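Local coordinates for packaging protein UL32 (Human herpesvirus 8 type M, PDB 6XF9) that forms a pentameric, zinc-binding ring required for herpesviral packaging and probably helps bring new capsids to the nuclear compartments where viral DNA is cleaved and packaged, at residues D[415-425]-D[441-452]; D[79-87]-D[376-385]. All coordinates share one frame; numbering follows the deposited sequence. Where two conformers were deposited one is given.

Contact 1: residues D[415-425]-D[441-452]. With ZN (zinc ion), chain Q.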
loop_
_atom_site.group_PDB
_atom_site.type_symbol
_atom_site.label_atom_id
_atom_site.label_comp_id
_atom_site.label_asym_id
_atom_site.label_seq_id
_atom_site.Cartn_x
_atom_site.Cartn_y
_atom_site.Cartn_z
ATOM N N CYS D 415 33.350 6.898 -6.505
ATOM C CA CYS D 415 32.267 6.115 -5.923
ATOM C C CYS D 415 31.351 5.664 -7.049
ATOM O O CYS D 415 30.651 6.493 -7.632
ATOM C CB CYS D 415 31.500 6.922 -4.890
ATOM S SG CYS D 415 30.249 5.893 -4.060
ATOM N N GLU D 416 31.356 4.362 -7.361
ATOM C CA GLU D 416 30.519 3.882 -8.463
ATOM C C GLU D 416 29.039 3.964 -8.111
ATOM O O GLU D 416 28.203 4.119 -9.009
ATOM C CB GLU D 416 30.910 2.452 -8.864
ATOM C CG GLU D 416 30.526 2.104 -10.304
ATOM C CD GLU D 416 31.319 0.912 -10.888
ATOM O OE1 GLU D 416 31.990 0.213 -10.101
ATOM O OE2 GLU D 416 31.247 0.648 -12.125
ATOM N N VAL D 417 28.697 3.895 -6.817
ATOM C CA VAL D 417 27.300 4.071 -6.399
ATOM C C VAL D 417 26.806 5.450 -6.797
ATOM O O VAL D 417 25.868 5.579 -7.583
ATOM C CB VAL D 417 27.144 3.853 -4.883
ATOM C CG1 VAL D 417 25.779 4.317 -4.426
ATOM C CG2 VAL D 417 27.340 2.390 -4.549
ATOM N N VAL D 418 27.482 6.500 -6.329
ATOM C CA VAL D 418 27.087 7.857 -6.706
ATOM C C VAL D 418 27.190 8.049 -8.212
ATOM O O VAL D 418 26.323 8.682 -8.829
ATOM C CB VAL D 418 27.935 8.894 -5.957
ATOM C CG1 VAL D 418 27.767 10.232 -6.601
ATOM C CG2 VAL D 418 27.516 8.980 -4.523
ATOM N N GLN D 419 28.226 7.488 -8.848
ATOM C CA GLN D 419 28.288 7.597 -10.305
ATOM C C GLN D 419 27.037 6.995 -10.935
ATOM O O GLN D 419 26.442 7.581 -11.845
ATOM C CB GLN D 419 29.552 6.934 -10.864
ATOM C CG GLN D 419 29.785 7.253 -12.352
ATOM C CD GLN D 419 30.549 6.146 -13.121
ATOM O OE1 GLN D 419 30.584 4.980 -12.714
ATOM N NE2 GLN D 419 31.153 6.520 -14.245
ATOM N N THR D 420 26.617 5.816 -10.462
ATOM C CA THR D 420 25.463 5.160 -11.077
ATOM C C THR D 420 24.197 5.980 -10.890
ATOM O O THR D 420 23.413 6.143 -11.831
ATOM C CB THR D 420 25.276 3.756 -10.516
ATOM O OG1 THR D 420 26.422 2.957 -10.845
ATOM C CG2 THR D 420 24.054 3.113 -11.115
ATOM N N LEU D 421 23.969 6.489 -9.679
ATOM C CA LEU D 421 22.784 7.304 -9.449
ATOM C C LEU D 421 22.799 8.565 -10.297
ATOM O O LEU D 421 21.754 9.000 -10.787
ATOM C CB LEU D 421 22.657 7.659 -7.970
ATOM C CG LEU D 421 22.275 6.456 -7.125
ATOM C CD1 LEU D 421 22.396 6.818 -5.684
ATOM C CD2 LEU D 421 20.862 6.042 -7.461
ATOM N N VAL D 422 23.967 9.141 -10.537
ATOM C CA VAL D 422 24.007 10.331 -11.378
ATOM C C VAL D 422 23.546 9.998 -12.791
ATOM O O VAL D 422 22.805 10.771 -13.415
ATOM C CB VAL D 422 25.422 10.934 -11.355
ATOM C CG1 VAL D 422 25.575 11.983 -12.435
ATOM C CG2 VAL D 422 25.706 11.506 -9.974
ATOM N N PHE D 423 23.950 8.833 -13.315
ATOM C CA PHE D 423 23.524 8.436 -14.660
ATOM C C PHE D 423 22.059 8.041 -14.712
ATOM O O PHE D 423 21.405 8.222 -15.745
ATOM C CB PHE D 423 24.395 7.298 -15.169
ATOM C CG PHE D 423 25.642 7.781 -15.794
ATOM C CD1 PHE D 423 25.603 8.375 -17.034
ATOM C CD2 PHE D 423 26.834 7.733 -15.115
ATOM C CE1 PHE D 423 26.740 8.875 -17.611
ATOM C CE2 PHE D 423 27.981 8.241 -15.692
ATOM C CZ PHE D 423 27.928 8.809 -16.943
ATOM N N LEU D 424 21.549 7.431 -13.648
ATOM C CA LEU D 424 20.120 7.167 -13.571
ATOM C C LEU D 424 19.320 8.471 -13.630
ATOM O O LEU D 424 18.393 8.605 -14.437
ATOM C CB LEU D 424 19.832 6.366 -12.298
ATOM C CG LEU D 424 19.872 4.835 -12.512
ATOM C CD1 LEU D 424 21.081 4.341 -13.289
ATOM C CD2 LEU D 424 19.813 4.109 -11.185
ATOM N N PHE D 425 19.730 9.480 -12.850
ATOM C CA PHE D 425 19.025 10.763 -12.828
ATOM C C PHE D 425 19.082 11.464 -14.184
ATOM O O PHE D 425 18.052 11.879 -14.723
ATOM C CB PHE D 425 19.612 11.649 -11.734
ATOM C CG PHE D 425 19.013 13.027 -11.675
ATOM C CD1 PHE D 425 17.845 13.264 -10.975
ATOM C CD2 PHE D 425 19.640 14.092 -12.289
ATOM C CE1 PHE D 425 17.303 14.535 -10.907
ATOM C CE2 PHE D 425 19.115 15.364 -12.224
ATOM C CZ PHE D 425 17.938 15.586 -11.531
ATOM N N ILE D 441 14.469 6.970 -7.873
ATOM C CA ILE D 441 15.821 7.444 -8.126
ATOM C C ILE D 441 16.072 8.752 -7.382
ATOM O O ILE D 441 17.060 8.900 -6.651
ATOM C CB ILE D 441 16.031 7.595 -9.640
ATOM C CG1 ILE D 441 15.933 6.225 -10.309
ATOM C CG2 ILE D 441 17.354 8.224 -9.917
ATOM C CD1 ILE D 441 15.913 6.255 -11.829
ATOM N N ILE D 442 15.143 9.699 -7.509
ATOM C CA ILE D 442 15.308 11.013 -6.892
ATOM C C ILE D 442 15.476 10.901 -5.381
ATOM O O ILE D 442 16.279 11.626 -4.783
ATOM C CB ILE D 442 14.125 11.922 -7.271
ATOM C CG1 ILE D 442 14.279 12.373 -8.716
ATOM C CG2 ILE D 442 14.048 13.092 -6.322
ATOM C CD1 ILE D 442 13.072 13.054 -9.281
ATOM N N ARG D 443 14.705 10.033 -4.724
ATOM C CA ARG D 443 14.832 9.938 -3.267
ATOM C C ARG D 443 16.129 9.235 -2.866
ATOM O O ARG D 443 16.760 9.616 -1.873
ATOM C CB ARG D 443 13.564 9.326 -2.643
ATOM C CG ARG D 443 13.537 7.875 -2.217
ATOM C CD ARG D 443 12.233 7.555 -1.419
ATOM N NE ARG D 443 11.005 7.943 -2.133
ATOM C CZ ARG D 443 10.197 8.945 -1.770
ATOM N NH1 ARG D 443 10.479 9.683 -0.695
ATOM N NH2 ARG D 443 9.107 9.222 -2.489
ATOM N N GLU D 444 16.537 8.188 -3.586
ATOM C CA GLU D 444 17.829 7.567 -3.260
ATOM C C GLU D 444 18.995 8.502 -3.583
ATOM O O GLU D 444 20.000 8.523 -2.872
ATOM C CB GLU D 444 17.986 6.238 -3.999
ATOM C CG GLU D 444 19.256 5.471 -3.660
ATOM C CD GLU D 444 19.376 5.088 -2.186
ATOM O OE1 GLU D 444 18.330 5.007 -1.507
ATOM O OE2 GLU D 444 20.515 4.829 -1.712
ATOM N N LEU D 445 18.895 9.250 -4.676
ATOM C CA LEU D 445 19.953 10.184 -5.031
ATOM C C LEU D 445 20.070 11.308 -4.019
ATOM O O LEU D 445 21.175 11.770 -3.718
ATOM C CB LEU D 445 19.691 10.742 -6.423
ATOM C CG LEU D 445 20.575 11.906 -6.847
ATOM C CD1 LEU D 445 22.061 11.551 -6.758
ATOM C CD2 LEU D 445 20.206 12.228 -8.261
ATOM N N THR D 446 18.948 11.810 -3.518
ATOM C CA THR D 446 19.031 12.838 -2.485
ATOM C C THR D 446 19.702 12.307 -1.229
ATOM O O THR D 446 20.518 12.999 -0.613
ATOM C CB THR D 446 17.650 13.375 -2.167
ATOM O OG1 THR D 446 17.051 13.843 -3.379
ATOM C CG2 THR D 446 17.771 14.531 -1.227
ATOM N N ALA D 447 19.359 11.079 -0.824
ATOM C CA ALA D 447 19.971 10.487 0.364
ATOM C C ALA D 447 21.475 10.366 0.197
ATOM O O ALA D 447 22.239 10.713 1.101
ATOM C CB ALA D 447 19.354 9.124 0.663
ATOM N N GLN D 448 21.929 9.874 -0.961
ATOM C CA GLN D 448 23.366 9.722 -1.161
ATOM C C GLN D 448 24.062 11.069 -1.268
ATOM O O GLN D 448 25.156 11.249 -0.724
ATOM C CB GLN D 448 23.625 8.906 -2.409
ATOM C CG GLN D 448 23.001 7.552 -2.354
ATOM C CD GLN D 448 23.778 6.595 -1.498
ATOM O OE1 GLN D 448 24.798 6.953 -0.898
ATOM N NE2 GLN D 448 23.313 5.353 -1.454
ATOM N N LEU D 449 23.440 12.043 -1.930
ATOM C CA LEU D 449 24.049 13.370 -1.990
ATOM C C LEU D 449 24.382 13.895 -0.601
ATOM O O LEU D 449 25.455 14.470 -0.392
ATOM C CB LEU D 449 23.132 14.350 -2.722
ATOM C CG LEU D 449 23.162 14.168 -4.224
ATOM C CD1 LEU D 449 22.392 15.282 -4.859
ATOM C CD2 LEU D 449 24.599 14.212 -4.650
ATOM N N LYS D 450 23.474 13.715 0.368
ATOM C CA LYS D 450 23.741 14.231 1.716
ATOM C C LYS D 450 24.809 13.394 2.404
ATOM O O LYS D 450 25.688 13.927 3.097
ATOM C CB LYS D 450 22.456 14.254 2.545
ATOM C CG LYS D 450 21.381 15.152 1.925
ATOM C CD LYS D 450 20.111 15.283 2.776
ATOM C CE LYS D 450 18.966 15.967 1.994
ATOM N NZ LYS D 450 19.245 17.375 1.542
ATOM N N ARG D 451 24.740 12.073 2.216
ATOM C CA ARG D 451 25.703 11.152 2.802
ATOM C C ARG D 451 27.122 11.405 2.302
ATOM O O ARG D 451 28.090 11.087 3.001
ATOM C CB ARG D 451 25.239 9.731 2.496
ATOM C CG ARG D 451 25.924 8.677 3.267
ATOM C CD ARG D 451 25.155 7.395 3.168
ATOM N NE ARG D 451 26.039 6.267 3.400
ATOM C CZ ARG D 451 26.501 5.506 2.414
ATOM N NH1 ARG D 451 26.142 5.798 1.159
ATOM N NH2 ARG D 451 27.321 4.476 2.679
ATOM N N HIS D 452 27.276 11.963 1.100
ATOM C CA HIS D 452 28.589 12.255 0.532
ATOM C C HIS D 452 28.959 13.724 0.661
ATOM O O HIS D 452 29.910 14.169 0.008
ATOM C CB HIS D 452 28.648 11.842 -0.934
ATOM C CG HIS D 452 28.602 10.364 -1.136
ATOM N ND1 HIS D 452 27.423 9.657 -1.186
ATOM C CD2 HIS D 452 29.592 9.451 -1.280
ATOM C CE1 HIS D 452 27.686 8.373 -1.348
ATOM N NE2 HIS D 452 28.995 8.222 -1.410
HETATM ZN ZN ZN Q . 30.209 6.650 -1.922
#

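Contact 2: residues D[79-87]-D[376-385]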
loop_
_atom_site.group_PDB
_atom_site.type_symbol
_atom_site.label_atom_id
_atom_site.label_comp_id
_atom_site.label_asym_id
_atom_site.label_seq_id
_atom_site.Cartn_x
_atom_site.Cartn_y
_atom_site.Cartn_z
ATOM N N CYS D 79 45.132 6.414 -19.278
ATOM C CA CYS D 79 44.193 5.988 -18.251
ATOM C C CYS D 79 44.250 6.900 -17.023
ATOM O O CYS D 79 43.215 7.362 -16.539
ATOM C CB CYS D 79 44.458 4.533 -17.885
ATOM S SG CYS D 79 44.074 3.425 -19.252
ATOM N N PHE D 80 45.442 7.212 -16.526
ATOM C CA PHE D 80 45.525 8.068 -15.343
ATOM C C PHE D 80 44.851 9.411 -15.593
ATOM O O PHE D 80 44.178 9.949 -14.710
ATOM C CB PHE D 80 46.985 8.268 -14.943
ATOM C CG PHE D 80 47.176 9.027 -13.669
ATOM C CD1 PHE D 80 47.092 8.390 -12.448
ATOM C CD2 PHE D 80 47.472 10.363 -13.694
ATOM C CE1 PHE D 80 47.280 9.091 -11.264
ATOM C CE2 PHE D 80 47.669 11.074 -12.517
ATOM C CZ PHE D 80 47.572 10.439 -11.301
ATOM N N PHE D 81 45.034 9.974 -16.786
ATOM C CA PHE D 81 44.439 11.268 -17.093
ATOM C C PHE D 81 42.926 11.181 -17.113
ATOM O O PHE D 81 42.236 12.053 -16.573
ATOM C CB PHE D 81 44.961 11.771 -18.443
ATOM C CG PHE D 81 46.205 12.609 -18.339
ATOM C CD1 PHE D 81 47.338 12.120 -17.708
ATOM C CD2 PHE D 81 46.259 13.864 -18.931
ATOM C CE1 PHE D 81 48.482 12.885 -17.611
ATOM C CE2 PHE D 81 47.413 14.630 -18.840
ATOM C CZ PHE D 81 48.524 14.130 -18.179
ATOM N N CYS D 82 42.391 10.128 -17.724
ATOM C CA CYS D 82 40.944 9.964 -17.781
ATOM C C CYS D 82 40.356 9.863 -16.380
ATOM O O CYS D 82 39.336 10.485 -16.078
ATOM C CB CYS D 82 40.615 8.715 -18.587
ATOM S SG CYS D 82 40.976 8.865 -20.344
ATOM N N LEU D 83 41.010 9.096 -15.510
ATOM C CA LEU D 83 40.587 8.944 -14.126
ATOM C C LEU D 83 40.448 10.289 -13.426
ATOM O O LEU D 83 39.626 10.439 -12.515
ATOM C CB LEU D 83 41.602 8.060 -13.408
ATOM C CG LEU D 83 41.310 7.617 -11.991
ATOM C CD1 LEU D 83 39.972 6.925 -11.999
ATOM C CD2 LEU D 83 42.414 6.681 -11.502
ATOM N N TYR D 84 41.241 11.279 -13.838
ATOM C CA TYR D 84 41.234 12.608 -13.242
ATOM C C TYR D 84 40.656 13.646 -14.194
ATOM O O TYR D 84 40.944 14.834 -14.085
ATOM C CB TYR D 84 42.642 12.992 -12.788
ATOM C CG TYR D 84 43.028 12.243 -11.557
ATOM C CD1 TYR D 84 43.554 10.984 -11.638
ATOM C CD2 TYR D 84 42.802 12.769 -10.304
ATOM C CE1 TYR D 84 43.878 10.274 -10.484
ATOM C CE2 TYR D 84 43.119 12.070 -9.163
ATOM C CZ TYR D 84 43.645 10.829 -9.268
ATOM O OH TYR D 84 43.961 10.124 -8.140
ATOM N N ALA D 85 39.816 13.208 -15.115
ATOM C CA ALA D 85 39.177 14.089 -16.070
ATOM C C ALA D 85 37.655 14.007 -15.937
ATOM O O ALA D 85 37.112 12.946 -15.606
ATOM C CB ALA D 85 39.585 13.732 -17.505
ATOM N N PRO D 86 36.942 15.109 -16.172
ATOM C CA PRO D 86 35.481 15.065 -16.125
ATOM C C PRO D 86 34.921 14.272 -17.281
ATOM O O PRO D 86 35.615 13.899 -18.221
ATOM C CB PRO D 86 35.065 16.531 -16.225
ATOM C CG PRO D 86 36.235 17.206 -16.889
ATOM C CD PRO D 86 37.451 16.473 -16.418
ATOM N N HIS D 87 33.671 13.907 -17.126
ATOM C CA HIS D 87 32.853 13.277 -18.208
ATOM C C HIS D 87 32.158 14.357 -19.226
ATOM O O HIS D 87 31.213 15.159 -19.001
ATOM C CB HIS D 87 31.600 12.739 -17.603
ATOM C CG HIS D 87 31.650 11.335 -17.133
ATOM N ND1 HIS D 87 31.901 11.009 -15.819
ATOM C CD2 HIS D 87 31.345 10.182 -17.760
ATOM C CE1 HIS D 87 31.816 9.704 -15.671
ATOM N NE2 HIS D 87 31.488 9.179 -16.835
ATOM N N ASN D 376 31.648 15.975 -11.842
ATOM C CA ASN D 376 32.713 16.437 -12.732
ATOM C C ASN D 376 33.646 17.423 -12.036
ATOM O O ASN D 376 34.866 17.335 -12.183
ATOM C CB ASN D 376 32.090 17.079 -13.961
ATOM C CG ASN D 376 31.710 16.087 -14.998
ATOM O OD1 ASN D 376 32.083 14.922 -14.924
ATOM N ND2 ASN D 376 30.982 16.542 -16.003
ATOM N N ALA D 377 33.102 18.380 -11.285
ATOM C CA ALA D 377 33.976 19.273 -10.531
ATOM C C ALA D 377 34.779 18.526 -9.464
ATOM O O ALA D 377 35.903 18.932 -9.149
ATOM C CB ALA D 377 33.169 20.402 -9.895
ATOM N N LYS D 378 34.225 17.450 -8.878
ATOM C CA LYS D 378 34.930 16.755 -7.799
ATOM C C LYS D 378 36.039 15.860 -8.308
ATOM O O LYS D 378 37.014 15.635 -7.598
ATOM C CB LYS D 378 33.973 15.898 -6.965
ATOM C CG LYS D 378 33.094 16.638 -5.975
ATOM C CD LYS D 378 33.988 17.195 -4.885
ATOM C CE LYS D 378 33.216 17.626 -3.655
ATOM N NZ LYS D 378 34.147 18.079 -2.552
ATOM N N VAL D 379 35.921 15.366 -9.528
ATOM C CA VAL D 379 36.846 14.372 -10.052
ATOM C C VAL D 379 38.060 15.006 -10.725
ATOM O O VAL D 379 39.142 14.413 -10.725
ATOM C CB VAL D 379 36.066 13.472 -11.028
ATOM C CG1 VAL D 379 36.965 12.498 -11.704
ATOM C CG2 VAL D 379 34.946 12.729 -10.305
ATOM N N VAL D 380 37.910 16.217 -11.271
ATOM C CA VAL D 380 38.915 16.829 -12.136
ATOM C C VAL D 380 40.129 17.309 -11.348
ATOM O O VAL D 380 40.010 17.828 -10.227
ATOM C CB VAL D 380 38.261 17.995 -12.894
ATOM C CG1 VAL D 380 37.837 19.071 -11.902
ATOM C CG2 VAL D 380 39.184 18.534 -13.949
ATOM N N SER D 381 41.313 17.159 -11.950
ATOM C CA SER D 381 42.556 17.776 -11.476
ATOM C C SER D 381 43.174 18.545 -12.639
ATOM O O SER D 381 43.677 17.929 -13.586
ATOM C CB SER D 381 43.530 16.740 -10.947
ATOM O OG SER D 381 44.811 17.324 -10.799
ATOM N N GLU D 382 43.075 19.883 -12.602
ATOM C CA GLU D 382 43.653 20.719 -13.656
ATOM C C GLU D 382 45.167 20.591 -13.725
ATOM O O GLU D 382 45.757 20.888 -14.772
ATOM C CB GLU D 382 43.269 22.190 -13.468
ATOM C CG GLU D 382 43.717 22.852 -12.172
ATOM C CD GLU D 382 42.895 22.456 -10.971
ATOM O OE1 GLU D 382 42.926 23.210 -9.966
ATOM O OE2 GLU D 382 42.202 21.407 -11.026
ATOM N N ASP D 383 45.806 20.204 -12.619
ATOM C CA ASP D 383 47.247 19.997 -12.618
ATOM C C ASP D 383 47.629 18.788 -13.466
ATOM O O ASP D 383 48.487 18.893 -14.342
ATOM C CB ASP D 383 47.734 19.828 -11.187
ATOM C CG ASP D 383 47.361 21.008 -10.315
ATOM O OD1 ASP D 383 47.482 22.161 -10.784
ATOM O OD2 ASP D 383 46.930 20.791 -9.163
ATOM N N VAL D 384 47.020 17.624 -13.208
ATOM C CA VAL D 384 47.293 16.443 -14.029
ATOM C C VAL D 384 47.052 16.756 -15.490
ATOM O O VAL D 384 47.859 16.425 -16.365
ATOM C CB VAL D 384 46.433 15.245 -13.584
ATOM C CG1 VAL D 384 46.642 14.098 -14.525
ATOM C CG2 VAL D 384 46.788 14.824 -12.180
ATOM N N LEU D 385 45.928 17.394 -15.782
ATOM C CA LEU D 385 45.519 17.499 -17.169
ATOM C C LEU D 385 46.390 18.480 -17.936
ATOM O O LEU D 385 46.649 18.278 -19.129
ATOM C CB LEU D 385 44.055 17.911 -17.253
ATOM C CG LEU D 385 43.014 16.886 -16.812
ATOM C CD1 LEU D 385 41.642 17.346 -17.334
ATOM C CD2 LEU D 385 43.358 15.460 -17.279
#

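Contact 1: residues D[415-425]-D[441-452]
Cys415 and His452 meet at a zinc ion, which Cys415 SG binds at 2.3 Å. The imidazole contributes NE2, and Cys191 and Cys192 complete a site of three cysteines and one histidine. With its sulfur anti to the backbone N (chi1 -175°), Cys415 reaches the metal from the N-cap of helix 416-430, while His452 follows directly on helix 435-451.

One methyl of Val418, CG2, lies over a face of the imidazole, offset toward the rim and 3.2 Å from His452 CE1, a CH-pi contact that suits a compact branched residue. The other ring nitrogen, ND1, points to its own helix: His452 ND1 donates to Gln448 O at 2.8 Å, with the acceptor in the ring plane. Gln448 O also takes the backbone N-H of His452. On the cysteine side, Val418 N gives Cys415 SG a weak but straight capping bond (3.6 Å, 177°).

Farther along, the helices run roughly antiparallel, 143° between the directions of the two short segments. Leu421 puts CD1 against Gln448 CG at 3.5 Å, and its CB rests on Leu445. The amide beyond that CG folds back on its own helix, Gln448 NE2 donating to Glu444 OE2 at 2.9 Å, so a long polar residue can offer its aliphatic part to leucine. Leu445 CD2 packs 3.6 Å from Phe425 CB, and Ile441 fills in against Leu424.

Three thiolates would leave the site net negative; the N-H donated to SG probably eases that charge, while the ND1 bond fixes the rotation of the imidazole and presents NE2 to the metal.

Contact 2: residues D[79-87]-D[376-385]
Val384 meets two aromatic rings through one methyl. A chi1 of 175° turns CG1 away from the backbone N and over a face of Phe81, 3.8 Å from Phe81 CE1, in a CH-pi contact; CG1 is equally near Phe80 CE2. Leu385 and Phe81 lie alongside each other, pointing opposite ways, with Leu385 CD2 3.7 Å from Phe81 CD2. The leucine methyls also reach Ala85, whose small side chain admits them. Pro86 lays CD against Val380 CG2 at 3.7 Å and CB against the amide carbon of Asn376.

The polar links tie the loop after helix 71-83 to Ser381, the N-cap of helix 382-386, and to Asn376, within helix 371-379. Ser381 N donates to Tyr84 O at 3.2 Å, and the same carbonyl receives a CA-H...O contact from Val380. His87 N donates to Asn376 OD1 at 2.9 Å, coming from above the carbonyl plane; asparagine suits the place by offering a side-chain acceptor to a loop N-H. The Tyr84 hydroxyl is hydrogen-bonded to Thr411 N, beyond the two segments.

Within 376-385, Ser381 OG accepts from Val384 N at 3.3 Å, the classic serine N-cap. The end of helix 71-83 and its following loop thus pack against the short break between helices 371-379 and 382-386, where Asn376 also touches Cys299, a zinc ligand.

From the N terminus, the chain passes through 79-87 and meets it again at 376-385, so contact 2 closes a loop of 288 residues and ties helix 71-83 and its following loop, early in the chain, to helices 371-379 and 382-386. Contact 1 opens afterwards and is local: 15 residues, mostly helical, connect 415-425 to 441-452 in a helical hairpin. The two loops therefore lie in series, neither nested nor crossed, with centres about 20 Å apart. They nevertheless touch: the His87 ring meets Phe423 edge-to-face and packs on Gln419. The zinc of contact 1 adds a further tie, because Cys191 and Cys192 come from the part of the chain enclosed by the loop of contact 2.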